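Local coordinates for protein leucine aminopeptidase 1 (Caenorhabditis elegans, PDB 2HB6) that removes N-terminal amino acids, preferably leucine, from peptides as a zinc-dependent aminopeptidase of the M17 family and probably serves as a digestive enzyme, at residues 223-228 and 310-315; 248-253 and 299-304; 329-334 and 424-429. The protein carries 1 engineered substitution. One frame throughout, in Å; residues are numbered along the deposited sequence.

Contact 1. Residues 223-228 and 310-315; sequences VGKAGP and SPIANK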
loop_
_atom_site.group_PDB
_atom_site.type_symbol
_atom_site.label_atom_id
_atom_site.label_comp_id
_atom_site.label_asym_id
_atom_site.label_seq_id
_atom_site.Cartn_x
_atom_site.Cartn_y
_atom_site.Cartn_z
ATOM N N VAL A 223 -15.319 24.879 -6.166
ATOM C CA VAL A 223 -15.099 23.541 -6.704
ATOM C C VAL A 223 -14.684 23.568 -8.180
ATOM O O VAL A 223 -13.718 22.904 -8.563
ATOM C CB VAL A 223 -16.326 22.628 -6.481
ATOM C CG1 VAL A 223 -16.154 21.295 -7.206
ATOM C CG2 VAL A 223 -16.514 22.371 -4.972
ATOM N N GLY A 224 -15.404 24.349 -8.989
ATOM C CA GLY A 224 -15.213 24.358 -10.439
ATOM C C GLY A 224 -14.238 25.366 -11.019
ATOM O O GLY A 224 -13.965 25.340 -12.237
ATOM N N LYS A 225 -13.686 26.240 -10.171
ATOM C CA LYS A 225 -12.860 27.360 -10.656
ATOM C C LYS A 225 -11.590 26.920 -11.395
ATOM O O LYS A 225 -11.099 27.646 -12.248
ATOM C CB LYS A 225 -12.498 28.349 -9.528
ATOM C CG LYS A 225 -11.613 27.765 -8.442
ATOM C CD LYS A 225 -11.365 28.745 -7.290
ATOM C CE LYS A 225 -11.006 27.990 -6.005
ATOM N NZ LYS A 225 -10.641 28.937 -4.895
ATOM N N ALA A 226 -11.080 25.738 -11.073
ATOM C CA ALA A 226 -9.891 25.198 -11.735
ATOM C C ALA A 226 -10.220 24.264 -12.911
ATOM O O ALA A 226 -9.372 23.474 -13.329
ATOM C CB ALA A 226 -9.027 24.471 -10.733
ATOM N N GLY A 227 -11.445 24.327 -13.429
ATOM C CA GLY A 227 -11.795 23.546 -14.623
ATOM C C GLY A 227 -11.275 24.246 -15.868
ATOM O O GLY A 227 -11.054 25.462 -15.841
ATOM N N PRO A 228 -11.105 23.498 -16.974
ATOM C CA PRO A 228 -10.706 24.121 -18.245
ATOM C C PRO A 228 -11.825 24.966 -18.850
ATOM O O PRO A 228 -11.552 25.855 -19.653
ATOM C CB PRO A 228 -10.395 22.920 -19.146
ATOM C CG PRO A 228 -11.234 21.805 -18.606
ATOM C CD PRO A 228 -11.301 22.044 -17.106
ATOM N N SER A 310 -4.889 22.709 -10.330
ATOM C CA SER A 310 -4.069 23.859 -10.706
ATOM C C SER A 310 -3.761 24.675 -9.438
ATOM O O SER A 310 -4.365 24.427 -8.391
ATOM C CB SER A 310 -4.810 24.721 -11.730
ATOM O OG SER A 310 -5.633 25.650 -11.056
ATOM N N PRO A 311 -2.815 25.637 -9.518
ATOM C CA PRO A 311 -2.475 26.442 -8.335
ATOM C C PRO A 311 -3.636 27.223 -7.736
ATOM O O PRO A 311 -3.550 27.640 -6.576
ATOM C CB PRO A 311 -1.411 27.413 -8.853
ATOM C CG PRO A 311 -0.825 26.721 -10.047
ATOM C CD PRO A 311 -1.973 25.993 -10.680
ATOM N N ILE A 312 -4.713 27.406 -8.499
ATOM C CA ILE A 312 -5.899 28.079 -7.966
ATOM C C ILE A 312 -7.009 27.170 -7.445
ATOM O O ILE A 312 -8.012 27.674 -6.938
ATOM C CB ILE A 312 -6.486 29.148 -8.932
ATOM C CG1 ILE A 312 -7.109 28.495 -10.176
ATOM C CG2 ILE A 312 -5.444 30.217 -9.257
ATOM C CD1 ILE A 312 -8.187 29.356 -10.854
ATOM N N ALA A 313 -6.817 25.849 -7.538
ATOM C CA ALA A 313 -7.801 24.875 -7.068
ATOM C C ALA A 313 -7.972 24.960 -5.541
ATOM O O ALA A 313 -7.063 25.426 -4.841
ATOM C CB ALA A 313 -7.388 23.432 -7.489
ATOM N N ASN A 314 -9.126 24.510 -5.042
ATOM C CA ASN A 314 -9.301 24.144 -3.623
ATOM C C ASN A 314 -8.169 23.224 -3.151
ATOM O O ASN A 314 -7.730 22.333 -3.888
ATOM C CB ASN A 314 -10.635 23.401 -3.404
ATOM C CG ASN A 314 -11.858 24.301 -3.552
ATOM O OD1 ASN A 314 -11.809 25.501 -3.315
ATOM N ND2 ASN A 314 -12.972 23.700 -3.939
ATOM N N LYS A 315 -7.711 23.473 -1.925
ATOM C CA LYS A 315 -6.647 22.720 -1.248
ATOM C C LYS A 315 -7.300 22.254 0.051
ATOM O O LYS A 315 -8.112 22.990 0.614
ATOM C CB LYS A 315 -5.503 23.676 -0.832
ATOM C CG LYS A 315 -4.721 24.355 -1.936
ATOM C CD LYS A 315 -3.692 25.328 -1.324
ATOM C CE LYS A 315 -4.244 26.732 -1.190
ATOM N NZ LYS A 315 -4.070 27.461 -2.500
HETATM O O HOH W 1 -11.068 24.010 -7.137
HETATM O O HOH W 2 -10.562 27.496 -2.262
HETATM O O HOH W 3 -8.314 30.054 -5.919
#

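Contact 2. Residues 248-253 and 299-304; sequences ALVGKG and HACLCI. With NA (sodium ion), chain F.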
loop_
_atom_site.group_PDB
_atom_site.type_symbol
_atom_site.label_atom_id
_atom_site.label_comp_id
_atom_site.label_asym_id
_atom_site.label_seq_id
_atom_site.Cartn_x
_atom_site.Cartn_y
_atom_site.Cartn_z
ATOM N N ALA A 248 -38.264 20.601 -6.462
ATOM C CA ALA A 248 -36.959 20.795 -7.090
ATOM C C ALA A 248 -36.212 19.482 -7.254
ATOM O O ALA A 248 -36.128 18.679 -6.323
ATOM C CB ALA A 248 -36.122 21.793 -6.316
ATOM N N LEU A 249 -35.677 19.269 -8.458
ATOM C CA LEU A 249 -34.771 18.153 -8.749
ATOM C C LEU A 249 -33.347 18.700 -8.926
ATOM O O LEU A 249 -33.016 19.295 -9.956
ATOM C CB LEU A 249 -35.211 17.440 -10.042
ATOM C CG LEU A 249 -36.674 16.988 -10.060
ATOM C CD1 LEU A 249 -37.107 16.563 -11.440
ATOM C CD2 LEU A 249 -36.918 15.867 -9.045
ATOM N N VAL A 250 -32.526 18.528 -7.902
ATOM C CA VAL A 250 -31.170 19.084 -7.894
ATOM C C VAL A 250 -30.211 17.951 -8.290
ATOM O O VAL A 250 -30.258 16.878 -7.713
ATOM C CB VAL A 250 -30.807 19.655 -6.497
ATOM C CG1 VAL A 250 -29.426 20.341 -6.520
ATOM C CG2 VAL A 250 -31.903 20.657 -6.033
ATOM N N GLY A 251 -29.367 18.181 -9.292
ATOM C CA GLY A 251 -28.521 17.116 -9.821
ATOM C C GLY A 251 -27.048 17.470 -9.766
ATOM O O GLY A 251 -26.669 18.595 -10.065
ATOM N N LYS A 252 -26.209 16.502 -9.388
ATOM C CA LYS A 252 -24.767 16.709 -9.370
ATOM C C LYS A 252 -24.195 16.520 -10.762
ATOM O O LYS A 252 -24.243 15.411 -11.316
ATOM C CB LYS A 252 -24.096 15.733 -8.399
ATOM C CG LYS A 252 -22.563 15.789 -8.416
ATOM C CD LYS A 252 -21.992 14.564 -7.695
ATOM C CE LYS A 252 -20.517 14.529 -7.947
ATOM N NZ LYS A 252 -19.784 13.514 -7.109
ATOM N N GLY A 253 -23.645 17.600 -11.314
ATOM C CA GLY A 253 -23.157 17.601 -12.700
ATOM C C GLY A 253 -21.665 17.840 -12.779
ATOM O O GLY A 253 -21.205 18.766 -13.462
ATOM N N HIS A 299 -38.812 22.243 -10.814
ATOM C CA HIS A 299 -37.549 22.879 -11.197
ATOM C C HIS A 299 -36.469 21.798 -11.352
ATOM O O HIS A 299 -36.391 20.874 -10.541
ATOM C CB HIS A 299 -37.082 23.871 -10.121
ATOM C CG HIS A 299 -38.128 24.854 -9.681
ATOM N ND1 HIS A 299 -38.351 26.046 -10.334
ATOM C CD2 HIS A 299 -38.966 24.848 -8.615
ATOM C CE1 HIS A 299 -39.301 26.722 -9.710
ATOM N NE2 HIS A 299 -39.688 26.018 -8.659
ATOM N N ALA A 300 -35.643 21.912 -12.385
ATOM C CA ALA A 300 -34.395 21.138 -12.449
ATOM C C ALA A 300 -33.267 22.112 -12.135
ATOM O O ALA A 300 -33.212 23.205 -12.713
ATOM C CB ALA A 300 -34.207 20.518 -13.831
ATOM N N CYS A 301 -32.412 21.747 -11.178
ATOM C CA CYS A 301 -31.333 22.613 -10.746
ATOM C C CYS A 301 -30.048 21.834 -10.929
ATOM O O CYS A 301 -29.792 20.882 -10.208
ATOM C CB CYS A 301 -31.475 23.001 -9.275
ATOM S SG CYS A 301 -33.019 23.855 -8.841
ATOM N N LEU A 302 -29.254 22.229 -11.909
ATOM C CA LEU A 302 -28.082 21.451 -12.290
ATOM C C LEU A 302 -26.807 22.174 -11.860
ATOM O O LEU A 302 -26.551 23.305 -12.271
ATOM C CB LEU A 302 -28.088 21.156 -13.788
ATOM C CG LEU A 302 -29.394 20.536 -14.322
ATOM C CD1 LEU A 302 -29.228 20.253 -15.806
ATOM C CD2 LEU A 302 -29.819 19.252 -13.598
ATOM N N CYS A 303 -26.005 21.513 -11.032
ATOM C CA CYS A 303 -24.757 22.118 -10.562
ATOM C C CYS A 303 -23.619 21.508 -11.372
ATOM O O CYS A 303 -23.348 20.307 -11.259
ATOM C CB CYS A 303 -24.562 21.823 -9.072
ATOM S SG CYS A 303 -26.012 22.135 -8.020
ATOM N N ILE A 304 -22.981 22.326 -12.207
ATOM C CA ILE A 304 -22.155 21.812 -13.302
ATOM C C ILE A 304 -20.735 22.360 -13.179
ATOM O O ILE A 304 -20.519 23.563 -13.306
ATOM C CB ILE A 304 -22.735 22.184 -14.711
ATOM C CG1 ILE A 304 -24.109 21.526 -14.927
ATOM C CG2 ILE A 304 -21.779 21.709 -15.815
ATOM C CD1 ILE A 304 -24.914 22.146 -16.093
HETATM NA NA NA F . -17.532 13.788 -7.577
#

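Contact 3. Residues 329-334 and 424-429; sequences EINNTD and SNLGKM. With NA (sodium ion), chain G.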
loop_
_atom_site.group_PDB
_atom_site.type_symbol
_atom_site.label_atom_id
_atom_site.label_comp_id
_atom_site.label_asym_id
_atom_site.label_seq_id
_atom_site.Cartn_x
_atom_site.Cartn_y
_atom_site.Cartn_z
ATOM N N GLU A 329 -14.980 23.963 6.053
ATOM C CA GLU A 329 -13.558 23.638 5.965
ATOM C C GLU A 329 -13.413 22.413 5.058
ATOM O O GLU A 329 -13.951 21.331 5.340
ATOM C CB GLU A 329 -12.978 23.361 7.357
ATOM C CG GLU A 329 -11.532 22.916 7.343
ATOM C CD GLU A 329 -10.971 22.609 8.732
ATOM O OE1 GLU A 329 -11.732 22.516 9.725
ATOM O OE2 GLU A 329 -9.736 22.474 8.819
ATOM N N ILE A 330 -12.701 22.598 3.956
ATOM C CA ILE A 330 -12.510 21.522 2.994
ATOM C C ILE A 330 -11.301 20.738 3.474
ATOM O O ILE A 330 -10.190 21.236 3.416
ATOM C CB ILE A 330 -12.279 22.059 1.563
ATOM C CG1 ILE A 330 -13.509 22.853 1.089
ATOM C CG2 ILE A 330 -11.997 20.892 0.582
ATOM C CD1 ILE A 330 -13.276 23.658 -0.206
ATOM N N ASN A 331 -11.521 19.528 3.984
ATOM C CA ASN A 331 -10.387 18.638 4.310
ATOM C C ASN A 331 -10.196 17.537 3.270
ATOM O O ASN A 331 -9.284 16.721 3.361
ATOM C CB ASN A 331 -10.525 18.061 5.723
ATOM C CG ASN A 331 -11.731 17.150 5.871
ATOM O OD1 ASN A 331 -12.711 17.257 5.126
ATOM N ND2 ASN A 331 -11.665 16.248 6.838
ATOM N N ASN A 332 -11.064 17.534 2.265
ATOM C CA ASN A 332 -11.075 16.484 1.250
ATOM C C ASN A 332 -11.577 17.035 -0.097
ATOM O O ASN A 332 -12.775 17.204 -0.306
ATOM C CB ASN A 332 -11.957 15.315 1.723
ATOM C CG ASN A 332 -11.896 14.088 0.789
ATOM O OD1 ASN A 332 -11.301 14.131 -0.286
ATOM N ND2 ASN A 332 -12.512 12.989 1.218
ATOM N N THR A 333 -10.659 17.288 -1.027
ATOM C CA THR A 333 -11.051 17.817 -2.331
ATOM C C THR A 333 -11.751 16.781 -3.227
ATOM O O THR A 333 -12.418 17.147 -4.198
ATOM C CB THR A 333 -9.855 18.410 -3.099
ATOM O OG1 THR A 333 -8.924 17.366 -3.380
ATOM C CG2 THR A 333 -9.177 19.517 -2.284
ATOM N N ASP A 334 -11.594 15.501 -2.900
ATOM C CA ASP A 334 -12.367 14.428 -3.533
ATOM C C ASP A 334 -13.774 14.257 -2.925
ATOM O O ASP A 334 -14.512 13.334 -3.281
ATOM C CB ASP A 334 -11.592 13.110 -3.466
ATOM C CG ASP A 334 -12.066 12.096 -4.503
ATOM O OD1 ASP A 334 -12.751 12.494 -5.472
ATOM O OD2 ASP A 334 -11.787 10.894 -4.330
ATOM N N SER A 424 -15.928 16.529 5.013
ATOM C CA SER A 424 -15.780 15.081 5.087
ATOM C C SER A 424 -15.066 14.703 6.373
ATOM O O SER A 424 -14.583 15.572 7.110
ATOM C CB SER A 424 -15.042 14.526 3.857
ATOM O OG SER A 424 -13.654 14.403 4.090
ATOM N N ASN A 425 -15.049 13.408 6.664
ATOM C CA ASN A 425 -14.278 12.869 7.772
ATOM C C ASN A 425 -13.318 11.837 7.183
ATOM O O ASN A 425 -13.737 10.907 6.495
ATOM C CB ASN A 425 -15.221 12.236 8.815
ATOM C CG ASN A 425 -14.481 11.770 10.077
ATOM O OD1 ASN A 425 -13.526 10.997 9.999
ATOM N ND2 ASN A 425 -14.926 12.240 11.243
ATOM N N LEU A 426 -12.031 11.998 7.454
ATOM C CA LEU A 426 -11.035 11.182 6.773
ATOM C C LEU A 426 -10.658 9.940 7.555
ATOM O O LEU A 426 -9.865 9.125 7.083
ATOM C CB LEU A 426 -9.787 12.002 6.450
ATOM C CG LEU A 426 -9.999 13.076 5.385
ATOM C CD1 LEU A 426 -8.721 13.878 5.248
ATOM C CD2 LEU A 426 -10.396 12.430 4.061
ATOM N N GLY A 427 -11.226 9.798 8.749
ATOM C CA GLY A 427 -10.966 8.634 9.572
ATOM C C GLY A 427 -12.225 7.874 9.911
ATOM O O GLY A 427 -13.072 7.599 9.047
ATOM N N LYS A 428 -12.342 7.547 11.188
ATOM C CA LYS A 428 -13.454 6.747 11.687
ATOM C C LYS A 428 -14.583 7.684 12.037
ATOM O O LYS A 428 -14.381 8.736 12.637
ATOM C CB LYS A 428 -13.043 5.947 12.928
ATOM C CG LYS A 428 -13.088 4.448 12.739
ATOM C CD LYS A 428 -11.794 3.908 12.144
ATOM C CE LYS A 428 -11.704 2.392 12.324
ATOM N NZ LYS A 428 -10.351 1.849 11.986
ATOM N N MET A 429 -15.777 7.308 11.621
ATOM C CA MET A 429 -16.934 8.124 11.880
ATOM C C MET A 429 -18.060 7.233 12.397
ATOM O O MET A 429 -18.055 6.014 12.168
ATOM C CB MET A 429 -17.327 8.876 10.605
ATOM C CG MET A 429 -17.779 8.030 9.432
ATOM S SD MET A 429 -17.824 9.014 7.883
ATOM C CE MET A 429 -16.183 8.666 7.323
HETATM NA NA NA G . -15.599 13.126 -5.716
HETATM O O HOH W 4 -16.131 10.388 -4.782
#

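Contact 1. Residues 223-228 and 310-315
Val223, in the last part of helix 218-224, meets Asn314 obliquely: its CG2 lies 3.9 Å from Asn314 ND2. The two segments also share a water, which accepts from Asn314 N at 2.9 Å and lies within hydrogen-bonding reach of Val223 O, so solvent may link two backbones too far apart to bond directly. Gly224 then opens a type I turn that closes on Gly227 and carries the chain off the helix. Within that turn Lys225 sets off between its own backbone N and carbonyl carbon (chi1 65°) and runs extended alongside the loop, its CE 3.2 Å from Ile312 O. The ammonium group reaches the same loop through two waters, one 2.6 Å from Ile312 O and the other 2.6 Å from Asn314 OD1, while NZ also bonds to His222 ND1 three residues back, in helix 218-224. Ile312 CD1 in turn lies 3.7 Å from Lys225 O. Ala226 supplies the dry part of the interface. Its methyl CB rests 3.8 Å from Ala313 CB and 3.6 Å from Ser310 OG, an oxygen that accepts from Ile312 N in an ST turn and helps shape the loop. Pro311 leans on Ala226 of a second subunit. Both turns belong to the M17 catalytic domain, where Val223 packs on Glu336, a zinc ligand by similarity, on Val305 and Asn307 of strand 297-307, and on Leu339 and Ile340 of helix 337-350.

Contact 2. Residues 248-253 and 299-304
Leu249 N and His299 O are joined in a parallel strand pair of the mixed sheet of the M17 catalytic domain, where strand 246-254 lies between strands 297-307 and 356-361. Helix 277-290 falls in the connection from one paired strand to the other, as in a beta-alpha-beta crossover. Five backbone hydrogen bonds alternate in direction. The one from Leu249 N to His299 O is short and nearly straight (2.7 Å, 174°), whereas Gly253 N meets Cys303 O at a bent 132°. CA-H groups add weaker contacts, such as Val250 CA to Cys301 O at 3.2 Å. Apolar side chains meet across the pair on the face of Val250, Cys301 and Cys303. There the valine places CG1 anti to its backbone N (chi1 -175°), which brings that methyl to 4.1 Å from Cys303 SG while CG2 lies 4.0 Å from Cys301 CB. Leu341 and Ile340 of helix 337-350 cover this side. Leu302 and Ile304, on the other face, pack on helix 186-199. Metal binding forms the last class. Lys252, a zinc ligand by similarity, leaves the Val250 face as a fully extended chain toward a site completed by Asp257, Asp275 and Glu336; a sodium ion occupies it in this crystal, 2.3 Å from Lys252 NZ.

Contact 3. Residues 329-334 and 424-429
Asn331 presents both ends of its carboxamide to Ser424. ND2 donates to Ser424 O at 3.0 Å, arriving well above the plane of that carbonyl, and a weak bond from Ser424 N reaches OD1. In the conformer described, one of two modelled for Ser424, OG also donates to Asn331 OD1 at 3.2 Å, again from above the carbonyl plane, and takes a weak bond from Asn332 ND2; both OG bonds are tentative. The carboxamide gets there because Asn331 CG sits between the backbone N and the carbonyl carbon (chi1 65°). Leu426 straddles the two asparagines, with CD1 3.5 Å from Asn331 O and CD2 3.6 Å from Asn332 ND2. An alanine in place of Asn331 would remove the carboxamide and would probably leave Ser424 O without its donor, weakening the tie between the loops. Segment 329-334 leads to the metal centre of the M17 catalytic domain, while Ser424 packs on Arg338, a predicted active-site residue. Asp334, a zinc ligand by similarity, holds a sodium ion through its backbone O at 2.7 Å and OD1 at 2.9 Å, with Asp257, Glu336 and a water among the further ligands. Asn332 OD1 accepts a weak bond from Asp334 N. Farther out, Asn423 bonds to Asn331 N and Asn332 O, Gln262 NE2 holds Asn331 O, and an Asx turn from Asn425 OD1 to Gly427 N (2.9 Å) shapes the second loop.

In the fold
Contact 2 is the core of the three, wholly buried and centred about 13 Å from the chain centre. Contact 3 is also buried, though its centre lies about 27 Å out, and contact 1, about 28 Å out, is partly buried; both touch the second subunit. The chemistry follows the place: direct backbone bonds join the strands, waters and small methyls serve the turns of contact 1, and side-chain amides tie the loops of contact 3. Contacts 1 and 3 meet where Asn314 packs on Ile330 and Thr333. Helix 337-350 touches side chains of all three. Lys252 of contact 2 and Asp334 of contact 3 are ligands of two neighbouring sodium ions, between which Asp257 and Glu336 are shared.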